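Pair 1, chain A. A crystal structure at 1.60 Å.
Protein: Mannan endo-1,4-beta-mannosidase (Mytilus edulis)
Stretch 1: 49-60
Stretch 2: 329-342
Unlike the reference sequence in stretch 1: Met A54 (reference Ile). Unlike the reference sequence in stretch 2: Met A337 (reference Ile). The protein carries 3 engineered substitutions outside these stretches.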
# COMPACT_ATOMS: atom_id res chain seq x y z
N SER A 49 -6.93 -5.01 -20.05
CA SER A 49 -5.74 -5.09 -20.89
C SER A 49 -4.47 -5.08 -20.04
O SER A 49 -3.48 -5.73 -20.38
CB SER A 49 -5.72 -3.98 -21.94
OG SER A 49 -5.60 -2.71 -21.37
N THR A 50 -4.49 -4.34 -18.92
CA THR A 50 -3.34 -4.30 -18.00
C THR A 50 -3.11 -5.69 -17.40
O THR A 50 -1.97 -6.14 -17.30
CB THR A 50 -3.54 -3.24 -16.88
OG1 THR A 50 -3.60 -1.93 -17.45
CG2 THR A 50 -2.41 -3.28 -15.88
N LEU A 51 -4.19 -6.34 -16.98
CA LEU A 51 -4.10 -7.71 -16.45
C LEU A 51 -3.53 -8.70 -17.47
O LEU A 51 -2.72 -9.55 -17.12
CB LEU A 51 -5.46 -8.21 -15.98
CG LEU A 51 -6.11 -7.52 -14.79
CD1 LEU A 51 -7.54 -8.03 -14.65
CD2 LEU A 51 -5.31 -7.76 -13.51
N SER A 52 -3.99 -8.59 -18.72
CA SER A 52 -3.52 -9.47 -19.79
C SER A 52 -2.03 -9.30 -20.03
O SER A 52 -1.29 -10.30 -20.10
CB SER A 52 -4.28 -9.18 -21.09
OG SER A 52 -3.82 -10.04 -22.14
N ASP A 53 -1.59 -8.04 -20.16
CA ASP A 53 -0.17 -7.68 -20.33
C ASP A 53 0.67 -8.28 -19.21
O ASP A 53 1.72 -8.89 -19.44
CB ASP A 53 0.03 -6.16 -20.31
CG ASP A 53 -0.45 -5.45 -21.57
OD1 ASP A 53 -0.88 -6.12 -22.53
OD2 ASP A 53 -0.39 -4.19 -21.58
N MET A 54 0.21 -8.10 -17.97
CA MET A 54 0.97 -8.56 -16.82
C MET A 54 1.08 -10.06 -16.75
O MET A 54 2.17 -10.57 -16.52
CB MET A 54 0.41 -7.98 -15.54
CG MET A 54 0.71 -6.51 -15.41
SD MET A 54 0.05 -5.82 -13.90
CE MET A 54 0.74 -6.98 -12.71
N GLN A 55 -0.02 -10.78 -16.96
CA GLN A 55 0.01 -12.24 -16.94
C GLN A 55 1.01 -12.77 -17.95
O GLN A 55 1.80 -13.66 -17.64
CB GLN A 55 -1.36 -12.87 -17.20
CG GLN A 55 -1.30 -14.40 -17.16
CD GLN A 55 -2.63 -15.09 -17.25
OE1 GLN A 55 -3.54 -14.65 -17.95
NE2 GLN A 55 -2.75 -16.23 -16.57
N SER A 56 0.99 -12.21 -19.15
CA SER A 56 1.91 -12.70 -20.17
C SER A 56 3.39 -12.39 -19.86
O SER A 56 4.27 -13.09 -20.37
CB SER A 56 1.50 -12.18 -21.55
OG SER A 56 1.67 -10.79 -21.66
N HIS A 57 3.68 -11.37 -19.04
CA HIS A 57 5.06 -11.03 -18.63
C HIS A 57 5.45 -11.50 -17.22
O HIS A 57 6.45 -11.07 -16.68
CB HIS A 57 5.29 -9.53 -18.75
CG HIS A 57 5.31 -9.06 -20.16
ND1 HIS A 57 4.17 -8.84 -20.89
CD2 HIS A 57 6.35 -8.79 -20.99
CE1 HIS A 57 4.50 -8.46 -22.12
NE2 HIS A 57 5.81 -8.42 -22.20
N GLY A 58 4.63 -12.35 -16.63
CA GLY A 58 4.98 -12.95 -15.35
C GLY A 58 4.69 -12.16 -14.08
O GLY A 58 5.17 -12.56 -13.02
N GLY A 59 3.93 -11.08 -14.17
CA GLY A 59 3.49 -10.33 -12.98
C GLY A 59 2.36 -11.07 -12.31
O GLY A 59 1.58 -11.76 -12.97
N ASN A 60 2.26 -10.90 -10.99
CA ASN A 60 1.27 -11.61 -10.19
C ASN A 60 0.45 -10.71 -9.28
O ASN A 60 -0.37 -11.22 -8.51
CB ASN A 60 1.93 -12.73 -9.36
CG ASN A 60 2.98 -12.22 -8.38
OD1 ASN A 60 2.90 -11.11 -7.84
ND2 ASN A 60 3.97 -13.07 -8.10
N SER A 329 7.60 4.66 -18.72
CA SER A 329 7.53 3.60 -19.71
C SER A 329 6.93 2.32 -19.16
O SER A 329 7.51 1.71 -18.25
CB SER A 329 8.92 3.29 -20.25
OG SER A 329 8.94 2.10 -21.01
N TRP A 330 5.81 1.89 -19.73
CA TRP A 330 5.19 0.60 -19.39
C TRP A 330 6.05 -0.57 -19.87
O TRP A 330 6.19 -1.57 -19.16
CB TRP A 330 3.76 0.55 -19.94
CG TRP A 330 2.90 -0.67 -19.63
CD1 TRP A 330 2.20 -1.40 -20.52
CD2 TRP A 330 2.63 -1.26 -18.33
NE1 TRP A 330 1.52 -2.42 -19.90
CE2 TRP A 330 1.75 -2.34 -18.55
CE3 TRP A 330 3.03 -0.98 -17.03
CZ2 TRP A 330 1.29 -3.16 -17.51
CZ3 TRP A 330 2.56 -1.81 -15.99
CH2 TRP A 330 1.70 -2.86 -16.25
N ASN A 331 6.63 -0.47 -21.06
CA ASN A 331 7.51 -1.55 -21.51
C ASN A 331 8.70 -1.82 -20.58
O ASN A 331 9.07 -2.98 -20.42
CB ASN A 331 8.02 -1.28 -22.93
CG ASN A 331 6.96 -1.43 -23.98
OD1 ASN A 331 5.94 -2.12 -23.80
ND2 ASN A 331 7.19 -0.80 -25.14
N ASN A 332 9.31 -0.77 -20.00
CA ASN A 332 10.42 -0.93 -19.04
C ASN A 332 9.95 -1.75 -17.84
O ASN A 332 10.68 -2.58 -17.30
CB ASN A 332 10.94 0.41 -18.53
CG ASN A 332 11.91 1.09 -19.49
OD1 ASN A 332 12.36 0.49 -20.47
ND2 ASN A 332 12.25 2.33 -19.18
N GLN A 333 8.74 -1.46 -17.39
CA GLN A 333 8.19 -2.15 -16.23
C GLN A 333 7.93 -3.62 -16.51
O GLN A 333 8.27 -4.49 -15.68
CB GLN A 333 6.91 -1.44 -15.77
CG GLN A 333 7.11 -0.01 -15.27
CD GLN A 333 5.80 0.72 -15.05
OE1 GLN A 333 5.04 0.37 -14.14
NE2 GLN A 333 5.53 1.73 -15.87
N LEU A 334 7.31 -3.91 -17.66
CA LEU A 334 7.05 -5.28 -18.09
C LEU A 334 8.35 -6.07 -18.30
O LEU A 334 8.43 -7.24 -17.96
CB LEU A 334 6.21 -5.28 -19.37
CG LEU A 334 4.78 -4.77 -19.27
CD1 LEU A 334 4.12 -4.71 -20.65
CD2 LEU A 334 3.95 -5.61 -18.31
N ARG A 335 9.38 -5.43 -18.84
CA ARG A 335 10.67 -6.11 -19.02
C ARG A 335 11.28 -6.48 -17.65
O ARG A 335 11.87 -7.53 -17.49
CB ARG A 335 11.63 -5.20 -19.81
CG ARG A 335 12.72 -5.92 -20.59
CD ARG A 335 13.62 -4.91 -21.28
NE ARG A 335 14.39 -4.16 -20.29
CZ ARG A 335 14.26 -2.87 -20.01
NH1 ARG A 335 13.47 -2.08 -20.72
NH2 ARG A 335 15.01 -2.34 -19.05
N GLY A 336 11.10 -5.62 -16.65
CA GLY A 336 11.55 -5.92 -15.30
C GLY A 336 10.83 -7.12 -14.72
O GLY A 336 11.48 -8.03 -14.20
N MET A 337 9.50 -7.12 -14.80
CA MET A 337 8.68 -8.25 -14.30
C MET A 337 9.08 -9.56 -14.96
O MET A 337 9.20 -10.59 -14.31
CB MET A 337 7.20 -8.06 -14.62
CG MET A 337 6.48 -7.08 -13.81
SD MET A 337 4.81 -6.94 -14.48
CE MET A 337 4.72 -5.15 -14.40
N GLN A 338 9.28 -9.51 -16.27
CA GLN A 338 9.60 -10.68 -17.06
C GLN A 338 10.89 -11.36 -16.59
O GLN A 338 11.03 -12.60 -16.74
CB GLN A 338 9.72 -10.23 -18.51
CG GLN A 338 9.78 -11.31 -19.53
CD GLN A 338 9.86 -10.70 -20.91
OE1 GLN A 338 9.08 -11.06 -21.80
NE2 GLN A 338 10.77 -9.76 -21.09
N HIS A 339 11.82 -10.57 -16.05
CA HIS A 339 13.10 -11.08 -15.55
C HIS A 339 12.90 -12.10 -14.43
O HIS A 339 13.66 -13.04 -14.30
CB HIS A 339 14.02 -9.95 -15.05
CG HIS A 339 15.40 -10.42 -14.71
ND1 HIS A 339 16.25 -10.95 -15.65
CD2 HIS A 339 16.05 -10.48 -13.52
CE1 HIS A 339 17.38 -11.31 -15.06
NE2 HIS A 339 17.29 -11.03 -13.77
N LEU A 340 11.85 -11.94 -13.64
CA LEU A 340 11.59 -12.87 -12.55
C LEU A 340 10.62 -14.02 -12.89
O LEU A 340 10.40 -14.90 -12.05
CB LEU A 340 11.03 -12.11 -11.34
CG LEU A 340 11.89 -11.00 -10.74
CD1 LEU A 340 11.21 -10.49 -9.47
CD2 LEU A 340 13.30 -11.45 -10.43
N LYS A 341 10.06 -14.02 -14.10
CA LYS A 341 8.92 -14.90 -14.43
C LYS A 341 9.13 -16.36 -14.00
O LYS A 341 8.26 -16.94 -13.34
CB LYS A 341 8.57 -14.81 -15.93
CG LYS A 341 7.37 -15.66 -16.30
CD LYS A 341 7.20 -15.78 -17.81
CE LYS A 341 6.60 -14.57 -18.43
NZ LYS A 341 6.24 -14.86 -19.85
N SER A 342 10.27 -16.95 -14.35
CA SER A 342 10.50 -18.38 -14.08
C SER A 342 11.24 -18.68 -12.77
O SER A 342 11.63 -19.83 -12.53
CB SER A 342 11.24 -19.01 -15.25
OG SER A 342 10.40 -19.07 -16.39
O HOH W 1 7.60 -11.25 -12.28

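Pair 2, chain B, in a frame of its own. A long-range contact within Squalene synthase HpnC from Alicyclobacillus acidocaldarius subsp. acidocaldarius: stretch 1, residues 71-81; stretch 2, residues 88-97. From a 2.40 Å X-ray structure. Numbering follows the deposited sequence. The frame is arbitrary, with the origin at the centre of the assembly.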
# COMPACT_ATOMS: atom_id res chain seq x y z
N ALA B 71 -5.71 8.61 -18.38
CA ALA B 71 -7.17 8.59 -18.46
C ALA B 71 -7.76 8.28 -17.10
O ALA B 71 -8.81 8.83 -16.73
CB ALA B 71 -7.63 7.56 -19.49
N TYR B 72 -7.09 7.43 -16.34
CA TYR B 72 -7.54 7.04 -15.00
C TYR B 72 -7.40 8.22 -14.05
O TYR B 72 -8.23 8.42 -13.16
CB TYR B 72 -6.75 5.83 -14.51
CG TYR B 72 -7.41 5.06 -13.39
CD1 TYR B 72 -8.46 4.17 -13.64
CD2 TYR B 72 -6.96 5.20 -12.07
CE1 TYR B 72 -9.05 3.45 -12.61
CE2 TYR B 72 -7.55 4.48 -11.03
CZ TYR B 72 -8.59 3.62 -11.31
OH TYR B 72 -9.15 2.91 -10.27
N GLU B 73 -6.35 9.01 -14.25
CA GLU B 73 -6.13 10.24 -13.49
C GLU B 73 -7.20 11.28 -13.84
O GLU B 73 -7.66 12.01 -12.96
CB GLU B 73 -4.73 10.78 -13.76
CG GLU B 73 -4.36 12.02 -12.96
CD GLU B 73 -2.91 12.40 -13.12
OE1 GLU B 73 -2.64 13.58 -13.45
OE2 GLU B 73 -2.03 11.53 -12.93
N GLU B 74 -7.60 11.31 -15.11
CA GLU B 74 -8.70 12.15 -15.57
C GLU B 74 -10.02 11.82 -14.88
O GLU B 74 -10.74 12.73 -14.45
CB GLU B 74 -8.87 12.04 -17.09
CG GLU B 74 -7.91 12.89 -17.90
CD GLU B 74 -7.88 14.33 -17.44
OE1 GLU B 74 -8.97 14.95 -17.35
OE2 GLU B 74 -6.78 14.85 -17.17
N GLU B 75 -10.32 10.53 -14.77
CA GLU B 75 -11.51 10.05 -14.06
C GLU B 75 -11.46 10.48 -12.59
O GLU B 75 -12.45 10.98 -12.05
CB GLU B 75 -11.64 8.53 -14.19
CG GLU B 75 -12.09 8.07 -15.58
CD GLU B 75 -11.63 6.66 -15.94
OE1 GLU B 75 -11.87 5.71 -15.15
OE2 GLU B 75 -11.04 6.48 -17.03
N LEU B 76 -10.30 10.30 -11.97
CA LEU B 76 -10.08 10.69 -10.58
C LEU B 76 -10.35 12.18 -10.36
O LEU B 76 -11.07 12.54 -9.43
CB LEU B 76 -8.66 10.32 -10.13
CG LEU B 76 -8.20 10.50 -8.68
CD1 LEU B 76 -7.69 11.91 -8.42
CD2 LEU B 76 -9.25 10.09 -7.65
N ARG B 77 -9.80 13.02 -11.23
CA ARG B 77 -10.03 14.47 -11.14
C ARG B 77 -11.50 14.84 -11.34
O ARG B 77 -12.01 15.75 -10.69
CB ARG B 77 -9.13 15.25 -12.11
CG ARG B 77 -7.66 14.91 -12.00
CD ARG B 77 -6.80 15.90 -12.76
NE ARG B 77 -6.07 16.76 -11.84
CZ ARG B 77 -4.81 16.56 -11.46
NH1 ARG B 77 -4.12 15.53 -11.94
NH2 ARG B 77 -4.24 17.40 -10.60
N ARG B 78 -12.17 14.13 -12.24
CA ARG B 78 -13.61 14.31 -12.46
C ARG B 78 -14.40 13.96 -11.20
O ARG B 78 -15.41 14.60 -10.90
CB ARG B 78 -14.09 13.49 -13.65
CG ARG B 78 -14.00 14.23 -14.98
CD ARG B 78 -14.68 13.48 -16.11
NE ARG B 78 -13.71 12.70 -16.89
CZ ARG B 78 -13.60 11.38 -16.88
NH1 ARG B 78 -14.41 10.63 -16.13
NH2 ARG B 78 -12.68 10.79 -17.63
N ALA B 79 -13.93 12.95 -10.47
CA ALA B 79 -14.58 12.53 -9.23
C ALA B 79 -14.43 13.57 -8.12
O ALA B 79 -15.26 13.63 -7.22
CB ALA B 79 -14.05 11.18 -8.78
N PHE B 80 -13.39 14.39 -8.20
CA PHE B 80 -13.22 15.54 -7.30
C PHE B 80 -13.97 16.78 -7.76
O PHE B 80 -14.16 17.72 -6.99
CB PHE B 80 -11.74 15.88 -7.14
CG PHE B 80 -11.06 15.11 -6.05
CD1 PHE B 80 -10.85 15.70 -4.81
CD2 PHE B 80 -10.66 13.80 -6.25
CE1 PHE B 80 -10.22 14.99 -3.79
CE2 PHE B 80 -10.04 13.08 -5.24
CZ PHE B 80 -9.83 13.68 -4.01
N ALA B 81 -14.38 16.78 -9.03
CA ALA B 81 -15.14 17.89 -9.60
C ALA B 81 -16.64 17.64 -9.53
O ALA B 81 -17.44 18.52 -9.86
CB ALA B 81 -14.69 18.16 -11.03
N ALA B 88 -17.84 2.81 -10.08
CA ALA B 88 -16.75 2.91 -9.09
C ALA B 88 -16.43 4.35 -8.69
O ALA B 88 -16.31 4.65 -7.50
CB ALA B 88 -15.49 2.20 -9.58
N PHE B 89 -16.30 5.22 -9.68
CA PHE B 89 -15.93 6.61 -9.43
C PHE B 89 -17.07 7.48 -8.91
O PHE B 89 -16.82 8.49 -8.26
CB PHE B 89 -15.27 7.24 -10.66
CG PHE B 89 -13.81 6.91 -10.79
CD1 PHE B 89 -12.86 7.55 -9.99
CD2 PHE B 89 -13.37 5.95 -11.70
CE1 PHE B 89 -11.51 7.25 -10.10
CE2 PHE B 89 -12.02 5.64 -11.82
CZ PHE B 89 -11.09 6.30 -11.02
N ARG B 90 -18.31 7.10 -9.19
CA ARG B 90 -19.46 7.74 -8.56
C ARG B 90 -19.46 7.42 -7.06
O ARG B 90 -19.65 8.31 -6.23
CB ARG B 90 -20.78 7.33 -9.21
CG ARG B 90 -21.27 8.29 -10.29
CD ARG B 90 -22.60 7.87 -10.91
NE ARG B 90 -22.39 7.16 -12.17
CZ ARG B 90 -22.71 5.89 -12.40
NH1 ARG B 90 -23.29 5.15 -11.47
NH2 ARG B 90 -22.45 5.36 -13.59
N ALA B 91 -19.20 6.16 -6.71
CA ALA B 91 -19.06 5.78 -5.31
C ALA B 91 -17.90 6.54 -4.66
O ALA B 91 -18.06 7.13 -3.59
CB ALA B 91 -18.89 4.27 -5.17
N LEU B 92 -16.74 6.56 -5.33
CA LEU B 92 -15.59 7.31 -4.82
C LEU B 92 -15.89 8.80 -4.62
O LEU B 92 -15.50 9.37 -3.60
CB LEU B 92 -14.36 7.13 -5.72
CG LEU B 92 -13.02 7.54 -5.09
CD1 LEU B 92 -12.64 6.59 -3.96
CD2 LEU B 92 -11.91 7.59 -6.13
N GLN B 93 -16.59 9.39 -5.58
CA GLN B 93 -17.06 10.78 -5.53
C GLN B 93 -17.84 11.11 -4.25
O GLN B 93 -17.63 12.16 -3.63
CB GLN B 93 -17.96 11.03 -6.73
CG GLN B 93 -18.23 12.48 -7.07
CD GLN B 93 -18.85 12.60 -8.45
OE1 GLN B 93 -18.18 12.99 -9.40
NE2 GLN B 93 -20.13 12.25 -8.56
N PHE B 94 -18.75 10.22 -3.87
CA PHE B 94 -19.49 10.36 -2.62
C PHE B 94 -18.54 10.25 -1.43
O PHE B 94 -18.56 11.10 -0.53
CB PHE B 94 -20.60 9.32 -2.52
CG PHE B 94 -21.42 9.45 -1.27
CD1 PHE B 94 -22.30 10.52 -1.10
CD2 PHE B 94 -21.31 8.50 -0.25
CE1 PHE B 94 -23.06 10.65 0.06
CE2 PHE B 94 -22.07 8.62 0.90
CZ PHE B 94 -22.94 9.70 1.06
N THR B 95 -17.70 9.21 -1.44
CA THR B 95 -16.68 9.00 -0.41
C THR B 95 -15.74 10.21 -0.25
O THR B 95 -15.55 10.69 0.86
CB THR B 95 -15.88 7.70 -0.67
OG1 THR B 95 -16.75 6.57 -0.48
CG2 THR B 95 -14.70 7.59 0.27
N ILE B 96 -15.17 10.70 -1.36
CA ILE B 96 -14.33 11.90 -1.33
C ILE B 96 -15.02 12.99 -0.52
O ILE B 96 -14.44 13.54 0.42
CB ILE B 96 -14.06 12.50 -2.74
CG1 ILE B 96 -13.44 11.49 -3.73
CG2 ILE B 96 -13.23 13.78 -2.64
CD1 ILE B 96 -12.16 10.84 -3.29
N ALA B 97 -16.27 13.29 -0.88
CA ALA B 97 -17.00 14.41 -0.29
C ALA B 97 -17.37 14.17 1.17
O ALA B 97 -17.16 15.03 2.02
CB ALA B 97 -18.23 14.74 -1.12

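The sharpest difference lies at two matched positions: in pair 1 Leu A334 packs against the ring of His A57, while in pair 2 Phe B89 lodges as a knob beside the small Ala B79. In pair 1, Trp A330 NE1 donates to Asp A53 OD2 at 3.1 Å, and Lys A341 NZ donates to Ser A56 O at 2.7 Å. A water adds a bridge, donating to Gly A58 O at 2.9 Å and to Met A337 O at 2.7 Å.

The backbone arrangement is nevertheless shared. The N-to-C directions of the two helices differ by 40° in pair 1 and 47° in pair 2. The axes come to 10.0 Å in pair 1 and 8.6 Å in pair 2. Fourteen central residues superpose with an RMSD of 0.8 Å. Residues 49-57 of pair 1 match 71-79 of pair 2, and 333-340 match 88-95.

The nearest CA atoms in pair 2 are Ala B79 CA and Gln B93 CA, 4.8 Å apart. The matching atoms in pair 1, His A57 CA and Gln A338 CA, are also 4.8 Å apart. The side chains at the first position differ greatly. One face of the His A57 ring packs on Leu A334, whose CB lies 4.0 Å from the ring centroid. His A57 ND1 also donates to Asp A53 O at 2.8 Å, which anchors the ring. Ala B79 has only a methyl, and its CB lies 4.0 Å from Phe B89 CD1.

Leu A334 matches Phe B89, and here the larger side chain belongs to pair 2. Phe B89 sits as a knob among Tyr B72, Glu B75, Leu B76 and Ala B79. Its edge points at the face of Tyr B72, with Phe B89 CZ 3.7 Å from Tyr B72 CZ. Glu B75 CB lies over the Phe B89 ring, 3.9 Å from the centroid. A large ring thus packs beside a small alanine in pair 2, whereas a leucine packs against a histidine in pair 1.

Asp A53 matches Glu B75, and in both the CA-to-CB bond points toward the other stretch. Asp A53 CB lies 4.4 Å from Leu A334 CD1, and Glu B75 packs on the Phe B89 ring as described.

Met A54 and Met A337 match Leu B76 and Leu B92. Both combinations are apolar: Met A54 CG is 4.2 Å from Met A337 SD, and Leu B76 CD2 is 4.0 Å from Leu B92 CD2. Both methionines differ from the reference sequence, which has isoleucine.

After His A57, pair 1 continues through glycines. An ideal CB on Gly A58 would lie 2.7 Å from Lys A341 CB, a clash.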